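GTN Reductase (Agrobacterium tumefaciens, PDB 5N6G) probably reduces activated carbon-carbon double bonds with the help of FMN, as an ene-reductase of the Old Yellow Enzyme family. Local coordinates at residues A[59-64]-A[154-159]; A[188-193]-A[233-238]; A[206-211]-A[250-255]. All coordinates share one frame; numbering follows the deposited sequence. Where two conformers were deposited one is given.

Contact 1 (A[59-64]-A[154-159])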
loop_
_atom_site.group_PDB
_atom_site.type_symbol
_atom_site.label_atom_id
_atom_site.label_comp_id
_atom_site.label_asym_id
_atom_site.label_seq_id
_atom_site.Cartn_x
_atom_site.Cartn_y
_atom_site.Cartn_z
ATOM N N SER A 59 -7.565 -8.836 -8.117
ATOM C CA SER A 59 -8.482 -9.918 -8.443
ATOM C C SER A 59 -9.473 -10.032 -7.301
ATOM O O SER A 59 -9.234 -9.530 -6.202
ATOM C CB SER A 59 -7.750 -11.241 -8.597
ATOM O OG SER A 59 -7.163 -11.569 -7.344
ATOM N N GLN A 60 -10.565 -10.754 -7.554
ATOM C CA GLN A 60 -11.508 -11.011 -6.476
ATOM C C GLN A 60 -10.860 -11.877 -5.396
ATOM O O GLN A 60 -11.111 -11.691 -4.201
ATOM C CB GLN A 60 -12.766 -11.681 -7.031
ATOM C CG GLN A 60 -13.867 -11.786 -5.998
ATOM C CD GLN A 60 -15.049 -12.558 -6.488
ATOM O OE1 GLN A 60 -15.196 -12.785 -7.688
ATOM N NE2 GLN A 60 -15.905 -12.980 -5.564
ATOM N N GLN A 61 -10.004 -12.816 -5.799
ATOM C CA GLN A 61 -9.268 -13.628 -4.837
ATOM C C GLN A 61 -8.433 -12.749 -3.908
ATOM O O GLN A 61 -8.265 -13.072 -2.727
ATOM C CB GLN A 61 -8.376 -14.608 -5.592
ATOM C CG GLN A 61 -7.605 -15.607 -4.766
ATOM C CD GLN A 61 -6.419 -16.169 -5.538
ATOM O OE1 GLN A 61 -5.487 -15.440 -5.841
ATOM N NE2 GLN A 61 -6.448 -17.468 -5.837
ATOM N N GLY A 62 -7.929 -11.637 -4.409
ATOM C CA GLY A 62 -7.145 -10.707 -3.604
ATOM C C GLY A 62 -7.913 -9.772 -2.709
ATOM O O GLY A 62 -7.277 -8.957 -2.018
ATOM N N GLN A 63 -9.247 -9.827 -2.734
ATOM C CA GLN A 63 -10.099 -9.014 -1.863
ATOM C C GLN A 63 -10.187 -9.608 -0.467
ATOM O O GLN A 63 -10.430 -10.806 -0.312
ATOM C CB GLN A 63 -11.531 -8.925 -2.396
ATOM C CG GLN A 63 -11.693 -8.038 -3.596
ATOM C CD GLN A 63 -11.891 -6.581 -3.245
ATOM O OE1 GLN A 63 -11.584 -6.125 -2.131
ATOM N NE2 GLN A 63 -12.374 -5.818 -4.230
ATOM N N GLY A 64 -10.115 -8.739 0.541
ATOM C CA GLY A 64 -10.284 -9.151 1.921
ATOM C C GLY A 64 -11.305 -8.384 2.729
ATOM O O GLY A 64 -11.612 -8.785 3.854
ATOM N N GLY A 154 1.823 -18.976 -10.066
ATOM C CA GLY A 154 1.913 -18.464 -11.430
ATOM C C GLY A 154 0.685 -17.682 -11.847
ATOM O O GLY A 154 0.788 -16.660 -12.534
ATOM N N LEU A 155 -0.502 -18.167 -11.465
ATOM C CA LEU A 155 -1.729 -17.467 -11.790
ATOM C C LEU A 155 -1.787 -16.119 -11.095
ATOM O O LEU A 155 -2.240 -15.127 -11.676
ATOM C CB LEU A 155 -2.928 -18.330 -11.403
ATOM C CG LEU A 155 -3.093 -19.597 -12.253
ATOM C CD1 LEU A 155 -4.226 -20.422 -11.692
ATOM C CD2 LEU A 155 -3.371 -19.235 -13.688
ATOM N N ILE A 156 -1.315 -16.043 -9.854
ATOM C CA ILE A 156 -1.319 -14.755 -9.170
ATOM C C ILE A 156 -0.352 -13.786 -9.835
ATOM O O ILE A 156 -0.637 -12.588 -9.951
ATOM C CB ILE A 156 -1.007 -14.944 -7.680
ATOM C CG1 ILE A 156 -2.189 -15.659 -7.014
ATOM C CG2 ILE A 156 -0.749 -13.609 -6.971
ATOM C CD1 ILE A 156 -1.917 -16.087 -5.566
ATOM N N LEU A 157 0.816 -14.274 -10.272
ATOM C CA LEU A 157 1.733 -13.394 -10.990
ATOM C C LEU A 157 1.074 -12.827 -12.237
ATOM O O LEU A 157 1.230 -11.635 -12.533
ATOM C CB LEU A 157 3.027 -14.133 -11.341
ATOM C CG LEU A 157 3.919 -14.436 -10.146
ATOM C CD1 LEU A 157 5.084 -15.321 -10.584
ATOM C CD2 LEU A 157 4.460 -13.184 -9.505
ATOM N N GLU A 158 0.307 -13.655 -12.965
ATOM C CA GLU A 158 -0.420 -13.145 -14.123
ATOM C C GLU A 158 -1.438 -12.093 -13.701
ATOM O O GLU A 158 -1.657 -11.108 -14.423
ATOM C CB GLU A 158 -1.092 -14.290 -14.889
ATOM C CG GLU A 158 -1.765 -13.869 -16.193
ATOM C CD GLU A 158 -0.880 -13.005 -17.120
ATOM O OE1 GLU A 158 0.323 -13.317 -17.326
ATOM O OE2 GLU A 158 -1.403 -11.997 -17.640
ATOM N N ASP A 159 -2.055 -12.269 -12.521
ATOM C CA ASP A 159 -3.000 -11.265 -12.038
ATOM C C ASP A 159 -2.292 -9.961 -11.695
ATOM O O ASP A 159 -2.874 -8.883 -11.857
ATOM C CB ASP A 159 -3.778 -11.780 -10.822
ATOM C CG ASP A 159 -4.782 -12.864 -11.184
ATOM O OD1 ASP A 159 -5.183 -12.962 -12.380
ATOM O OD2 ASP A 159 -5.188 -13.607 -10.260
HETATM O O HOH W 1 -5.122 -13.204 -7.638
#
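S59 and Q61 meet D159 and I156 in a small, partly buried contact built largely around one water molecule. It joins the loop after barrel strand 50-57 to helix 150-169. This helix leads into barrel strand 174-178, so the contact ties a loop of the TIM barrel to its outer helical layer. No direct hydrogen bond crosses it. The water stands between three polar groups. It accepts a hydrogen bond from S59 OG at 2.6 Å. It donates one to D159 OD2 at 2.7 Å and another to Q61 OE1 at 2.9 Å. S59 and D159 themselves come no nearer than 3.9 Å, between S59 CB and D159 OD2.

The loop is folded to present these groups. Residues Q60 to Q63 form a type I turn. S59 holds OG between its backbone N and its carbonyl carbon (chi1 63°), which points OG back at the backbone N of G62. There S59 OG accepts from G62 N at 3.0 Å, an ST motif. One hydroxyl thus accepts from the backbone within the turn and donates to the water.

Q61 has CG trans to its backbone N (chi1 -176°), and its extended chain carries the amide to the helix. It meets I156 nearly at a right angle. Q61 OE1 lies 3.5 Å from I156 CG1, with CD1 almost as near. The same oxygen also has a hydrogen bond with H100 NE2, so two polar partners hold it beside an aliphatic chain. On its other flank I156 packs against F210 of helix 204-222.

D159 probably carries a negative charge here. Through the water it would favour the S59 hydroxyl as a donor. The polar link between loop and helix therefore depends on a solvent molecule fixed by one donor and two acceptors.

Contact 2 (A[188-193]-A[233-238])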
loop_
_atom_site.group_PDB
_atom_site.type_symbol
_atom_site.label_atom_id
_atom_site.label_comp_id
_atom_site.label_asym_id
_atom_site.label_seq_id
_atom_site.Cartn_x
_atom_site.Cartn_y
_atom_site.Cartn_z
ATOM N N PHE A 188 4.490 -14.455 2.604
ATOM C CA PHE A 188 5.633 -15.212 2.093
ATOM C C PHE A 188 6.937 -14.768 2.747
ATOM O O PHE A 188 7.812 -15.602 3.032
ATOM C CB PHE A 188 5.757 -15.024 0.584
ATOM C CG PHE A 188 4.909 -15.945 -0.262
ATOM C CD1 PHE A 188 3.631 -15.583 -0.648
ATOM C CD2 PHE A 188 5.400 -17.170 -0.694
ATOM C CE1 PHE A 188 2.869 -16.428 -1.423
ATOM C CE2 PHE A 188 4.651 -18.012 -1.501
ATOM C CZ PHE A 188 3.386 -17.645 -1.865
ATOM N N LEU A 189 7.096 -13.466 2.981
ATOM C CA LEU A 189 8.369 -12.932 3.480
ATOM C C LEU A 189 8.649 -13.345 4.916
ATOM O O LEU A 189 9.786 -13.694 5.260
ATOM C CB LEU A 189 8.363 -11.405 3.449
ATOM C CG LEU A 189 8.483 -10.629 2.154
ATOM C CD1 LEU A 189 8.317 -9.155 2.476
ATOM C CD2 LEU A 189 9.820 -10.895 1.521
ATOM N N LYS A 190 7.649 -13.263 5.787
ATOM C CA LYS A 190 7.877 -13.378 7.229
ATOM C C LYS A 190 7.718 -14.814 7.743
ATOM O O LYS A 190 6.950 -15.625 7.220
ATOM C CB LYS A 190 6.979 -12.394 7.985
ATOM C CG LYS A 190 7.344 -10.949 7.671
ATOM C CD LYS A 190 6.601 -9.930 8.485
ATOM C CE LYS A 190 7.100 -8.524 8.164
ATOM N NZ LYS A 190 6.263 -7.431 8.744
ATOM N N SER A 191 8.440 -15.113 8.815
ATOM C CA SER A 191 8.589 -16.499 9.250
ATOM C C SER A 191 7.295 -17.094 9.795
ATOM O O SER A 191 7.058 -18.296 9.644
ATOM C CB SER A 191 9.679 -16.589 10.320
ATOM O OG SER A 191 10.932 -16.189 9.808
ATOM N N SER A 192 6.460 -16.299 10.479
ATOM C CA SER A 192 5.326 -16.907 11.176
ATOM C C SER A 192 4.270 -17.437 10.222
ATOM O O SER A 192 3.486 -18.313 10.603
ATOM C CB SER A 192 4.664 -15.924 12.155
ATOM O OG SER A 192 3.975 -14.873 11.506
ATOM N N THR A 193 4.237 -16.926 9.008
ATOM C CA THR A 193 3.215 -17.243 8.041
ATOM C C THR A 193 3.693 -18.212 6.969
ATOM O O THR A 193 2.869 -18.729 6.198
ATOM C CB THR A 193 2.728 -15.948 7.378
ATOM O OG1 THR A 193 3.835 -15.048 7.189
ATOM C CG2 THR A 193 1.686 -15.257 8.273
ATOM N N PRO A 233 8.789 -3.369 7.814
ATOM C CA PRO A 233 9.632 -4.445 8.376
ATOM C C PRO A 233 9.187 -5.008 9.717
ATOM O O PRO A 233 9.442 -6.191 9.979
ATOM C CB PRO A 233 11.007 -3.768 8.503
ATOM C CG PRO A 233 11.011 -2.709 7.466
ATOM C CD PRO A 233 9.592 -2.232 7.331
ATOM N N VAL A 234 8.568 -4.228 10.601
ATOM C CA VAL A 234 8.319 -4.709 11.954
ATOM C C VAL A 234 6.856 -4.719 12.335
ATOM O O VAL A 234 6.535 -5.050 13.475
ATOM C CB VAL A 234 9.115 -3.899 13.001
ATOM C CG1 VAL A 234 10.609 -3.982 12.737
ATOM C CG2 VAL A 234 8.677 -2.454 13.033
ATOM N N THR A 235 5.965 -4.382 11.440
ATOM C CA THR A 235 4.605 -4.148 11.872
ATOM C C THR A 235 3.936 -5.444 12.329
ATOM O O THR A 235 4.136 -6.495 11.720
ATOM C CB THR A 235 3.788 -3.522 10.765
ATOM O OG1 THR A 235 2.503 -3.210 11.312
ATOM C CG2 THR A 235 3.631 -4.452 9.599
ATOM N N PRO A 236 3.120 -5.389 13.378
ATOM C CA PRO A 236 2.373 -6.573 13.821
ATOM C C PRO A 236 1.008 -6.721 13.164
ATOM O O PRO A 236 0.211 -7.570 13.585
ATOM C CB PRO A 236 2.225 -6.294 15.308
ATOM C CG PRO A 236 2.061 -4.812 15.392
ATOM C CD PRO A 236 2.913 -4.250 14.289
ATOM N N ALA A 237 0.719 -5.896 12.181
ATOM C CA ALA A 237 -0.576 -5.921 11.517
ATOM C C ALA A 237 -0.942 -7.327 11.053
ATOM O O ALA A 237 -0.125 -8.056 10.494
ATOM C CB ALA A 237 -0.542 -4.975 10.315
ATOM N N ASN A 238 -2.217 -7.669 11.230
ATOM C CA ASN A 238 -2.784 -8.899 10.690
ATOM C C ASN A 238 -2.031 -10.139 11.171
ATOM O O ASN A 238 -1.868 -11.128 10.443
ATOM C CB ASN A 238 -2.881 -8.810 9.171
ATOM C CG ASN A 238 -3.895 -7.752 8.756
ATOM O OD1 ASN A 238 -5.038 -7.783 9.230
ATOM N ND2 ASN A 238 -3.460 -6.760 7.991
HETATM O O HOH W 2 6.233 -8.032 11.420
#
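K190 reaches across to the backbone of P233 and T235 with the end of its side chain. K190 NZ lies 3.6 Å from P233 O and 3.8 Å from T235 O. Neither is a direct hydrogen bond. The link to T235 passes through a water. K190 NZ donates to this water at 2.7 Å, and the water donates to T235 O at 2.6 Å. The methyl CG2 of T235 stands beside the ammonium, 4.1 Å from K190 NZ.

The main polar partners of the ammonium come from beside the two segments. NZ makes a salt bridge with E186 and a hydrogen bond to S232 O. E186, on the helix just before K190, probably offsets the charge, while backbone oxygens of the other loop gather near it. Every torsion of K190 beyond chi1 is close to 180°, and this straight chain spans a backbone gap of 9.2 Å between K190 CA and P233 CA.

The contact joins the segments that follow two adjacent strands of the TIM barrel. K190 directly follows helix 184-189, in the connection after strand 174-178. P233 and T235 lie in the loop that follows the adjacent strand 227-231. The T235 side chain is about 8 Å from both the bound FMN and the bound 2-phenylacrylic acid.

Further out, T235 OG1 is hydrogen-bonded to T271 OG1 and weakly accepts from A237 N. Y249 of helix 245-256 packs on both K190 and P233. Later in the same loop, N238 ND2 bonds to the backbone oxygen of N181, a residue of the 2-phenylacrylic acid pocket.

Contact 3 (A[206-211]-A[250-255])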
loop_
_atom_site.group_PDB
_atom_site.type_symbol
_atom_site.label_atom_id
_atom_site.label_comp_id
_atom_site.label_asym_id
_atom_site.label_seq_id
_atom_site.Cartn_x
_atom_site.Cartn_y
_atom_site.Cartn_z
ATOM N N ASN A 206 14.672 -17.592 -0.400
ATOM C CA ASN A 206 13.441 -18.255 -0.814
ATOM C C ASN A 206 12.218 -17.466 -0.386
ATOM O O ASN A 206 11.236 -17.382 -1.138
ATOM C CB ASN A 206 13.385 -19.663 -0.237
ATOM C CG ASN A 206 14.270 -20.635 -0.984
ATOM O OD1 ASN A 206 14.977 -20.258 -1.934
ATOM N ND2 ASN A 206 14.215 -21.895 -0.586
ATOM N N ARG A 207 12.231 -16.918 0.841
ATOM C CA ARG A 207 11.080 -16.148 1.311
ATOM C C ARG A 207 10.899 -14.829 0.555
ATOM O O ARG A 207 9.764 -14.345 0.437
ATOM C CB ARG A 207 11.191 -15.910 2.815
ATOM C CG ARG A 207 10.978 -17.235 3.596
ATOM C CD ARG A 207 10.857 -17.011 5.080
ATOM N NE ARG A 207 12.158 -16.889 5.730
ATOM C CZ ARG A 207 12.479 -15.952 6.617
ATOM N NH1 ARG A 207 11.631 -14.988 6.954
ATOM N NH2 ARG A 207 13.670 -15.996 7.196
ATOM N N ALA A 208 11.981 -14.239 0.042
ATOM C CA ALA A 208 11.918 -13.036 -0.777
ATOM C C ALA A 208 11.562 -13.311 -2.233
ATOM O O ALA A 208 11.304 -12.367 -2.981
ATOM C CB ALA A 208 13.264 -12.320 -0.719
ATOM N N ARG A 209 11.576 -14.576 -2.649
ATOM C CA ARG A 209 11.440 -14.929 -4.060
ATOM C C ARG A 209 10.132 -14.423 -4.641
ATOM O O ARG A 209 10.115 -13.861 -5.740
ATOM C CB ARG A 209 11.524 -16.444 -4.222
ATOM C CG ARG A 209 11.478 -16.916 -5.668
ATOM C CD ARG A 209 11.597 -18.445 -5.758
ATOM N NE ARG A 209 12.749 -18.946 -5.009
ATOM C CZ ARG A 209 14.011 -18.802 -5.389
ATOM N NH1 ARG A 209 14.303 -18.168 -6.513
ATOM N NH2 ARG A 209 14.985 -19.265 -4.623
ATOM N N PHE A 210 9.020 -14.634 -3.928
ATOM C CA PHE A 210 7.725 -14.186 -4.450
ATOM C C PHE A 210 7.688 -12.669 -4.614
ATOM O O PHE A 210 7.244 -12.162 -5.658
ATOM C CB PHE A 210 6.589 -14.669 -3.544
ATOM C CG PHE A 210 5.219 -14.287 -4.043
ATOM C CD1 PHE A 210 4.723 -14.821 -5.235
ATOM C CD2 PHE A 210 4.435 -13.398 -3.335
ATOM C CE1 PHE A 210 3.458 -14.473 -5.693
ATOM C CE2 PHE A 210 3.173 -13.050 -3.781
ATOM C CZ PHE A 210 2.688 -13.570 -4.947
ATOM N N LEU A 211 8.118 -11.926 -3.594
ATOM C CA LEU A 211 8.159 -10.466 -3.702
ATOM C C LEU A 211 8.888 -10.056 -4.969
ATOM O O LEU A 211 8.422 -9.193 -5.729
ATOM C CB LEU A 211 8.829 -9.869 -2.466
ATOM C CG LEU A 211 8.908 -8.333 -2.384
ATOM C CD1 LEU A 211 9.051 -7.889 -0.944
ATOM C CD2 LEU A 211 10.060 -7.747 -3.181
ATOM N N ASN A 250 17.081 -6.175 4.750
ATOM C CA ASN A 250 18.264 -5.673 4.066
ATOM C C ASN A 250 18.489 -6.440 2.777
ATOM O O ASN A 250 18.820 -5.841 1.757
ATOM C CB ASN A 250 19.485 -5.742 4.974
ATOM C CG ASN A 250 19.550 -4.575 5.983
ATOM O OD1 ASN A 250 18.536 -3.920 6.290
ATOM N ND2 ASN A 250 20.744 -4.329 6.505
ATOM N N TYR A 251 18.276 -7.758 2.787
ATOM C CA TYR A 251 18.398 -8.535 1.556
ATOM C C TYR A 251 17.379 -8.075 0.526
ATOM O O TYR A 251 17.711 -7.892 -0.649
ATOM C CB TYR A 251 18.227 -10.030 1.840
ATOM C CG TYR A 251 18.163 -10.862 0.576
ATOM C CD1 TYR A 251 19.318 -11.299 -0.042
ATOM C CD2 TYR A 251 16.949 -11.188 0.006
ATOM C CE1 TYR A 251 19.254 -12.039 -1.214
ATOM C CE2 TYR A 251 16.875 -11.899 -1.147
ATOM C CZ TYR A 251 18.026 -12.332 -1.756
ATOM O OH TYR A 251 17.980 -13.070 -2.938
ATOM N N VAL A 252 16.126 -7.904 0.947
ATOM C CA VAL A 252 15.070 -7.494 0.021
ATOM C C VAL A 252 15.457 -6.200 -0.680
ATOM O O VAL A 252 15.393 -6.104 -1.913
ATOM C CB VAL A 252 13.727 -7.356 0.757
ATOM C CG1 VAL A 252 12.717 -6.595 -0.084
ATOM C CG2 VAL A 252 13.202 -8.760 1.089
ATOM N N VAL A 253 15.847 -5.179 0.089
ATOM C CA VAL A 253 16.110 -3.903 -0.579
ATOM C C VAL A 253 17.434 -3.912 -1.329
ATOM O O VAL A 253 17.585 -3.170 -2.303
ATOM C CB VAL A 253 16.058 -2.673 0.347
ATOM C CG1 VAL A 253 14.667 -2.346 0.713
ATOM C CG2 VAL A 253 17.006 -2.798 1.543
ATOM N N GLU A 254 18.409 -4.739 -0.934
ATOM C CA GLU A 254 19.585 -4.913 -1.768
ATOM C C GLU A 254 19.177 -5.394 -3.156
ATOM O O GLU A 254 19.683 -4.906 -4.168
ATOM C CB GLU A 254 20.539 -5.901 -1.101
ATOM C CG GLU A 254 21.770 -6.200 -1.889
ATOM C CD GLU A 254 22.377 -7.550 -1.541
ATOM O OE1 GLU A 254 21.952 -8.170 -0.536
ATOM O OE2 GLU A 254 23.269 -8.001 -2.291
ATOM N N GLN A 255 18.250 -6.344 -3.212
ATOM C CA GLN A 255 17.791 -6.827 -4.504
ATOM C C GLN A 255 16.970 -5.776 -5.231
ATOM O O GLN A 255 17.098 -5.625 -6.449
ATOM C CB GLN A 255 16.982 -8.110 -4.336
ATOM C CG GLN A 255 17.724 -9.225 -3.639
ATOM C CD GLN A 255 19.188 -9.336 -4.006
ATOM O OE1 GLN A 255 19.541 -9.459 -5.170
ATOM N NE2 GLN A 255 20.051 -9.287 -3.003
#
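Helices 206-211 and 250-255 run in the same general direction at 43° to each other, their axes 10.3 Å apart, and come closest at A208 and V252, whose CA atoms are 6.4 Å apart. They belong to helices 204-222 and 245-256, which follow successive barrel strands and pack side by side in the outer layer of the TIM barrel.

A208 is the small residue at the crossing. Its methyl meets the edge of the Y251 ring, nearly in the ring plane, with A208 CB 3.7 Å from Y251 CE2. The same methyl touches V252, with A208 CB 4.0 Å from V252 CG2. Y251 holds its ring trans to the backbone N (chi1 172°), which extends it toward the partner helix. Q255 CG covers one ring face near its rim. One turn further on, L211 crosses V252 at about a right angle, and L211 CD1 lies 4.0 Å from V252 CG1. V252 thus offers one methyl to each neighbour.

The arginines of helix 206-211 bond away from Y251 and V252. R209 NH2 donates to N206 OD1 within its helix, and R207 pairs with E242. No hydrogen bond crosses, so this contact rests on apolar packing.

Overall arrangement
The three contacts follow one arc of the single TIM barrel. Contact 1 closes along the chain before the others open. Contacts 2 and 3 alternate their segments, because both join the chain that follows strand 174-178 to the chain that follows strand 227-231. Their centres are 14 Å apart, and each lies 20 Å from contact 1. Helix 204-222 connects all three. Its F210 packs on I156 and L157 of contact 1 and stacks with F188 of contact 2, while R207 reaches the backbone oxygen of L189. Contacts 1 and 2 are each bridged by a water, while contact 3 is apolar helix packing. Contact 2 lies near the bound FMN and 2-phenylacrylic acid; contacts 1 and 3 involve the outer helices.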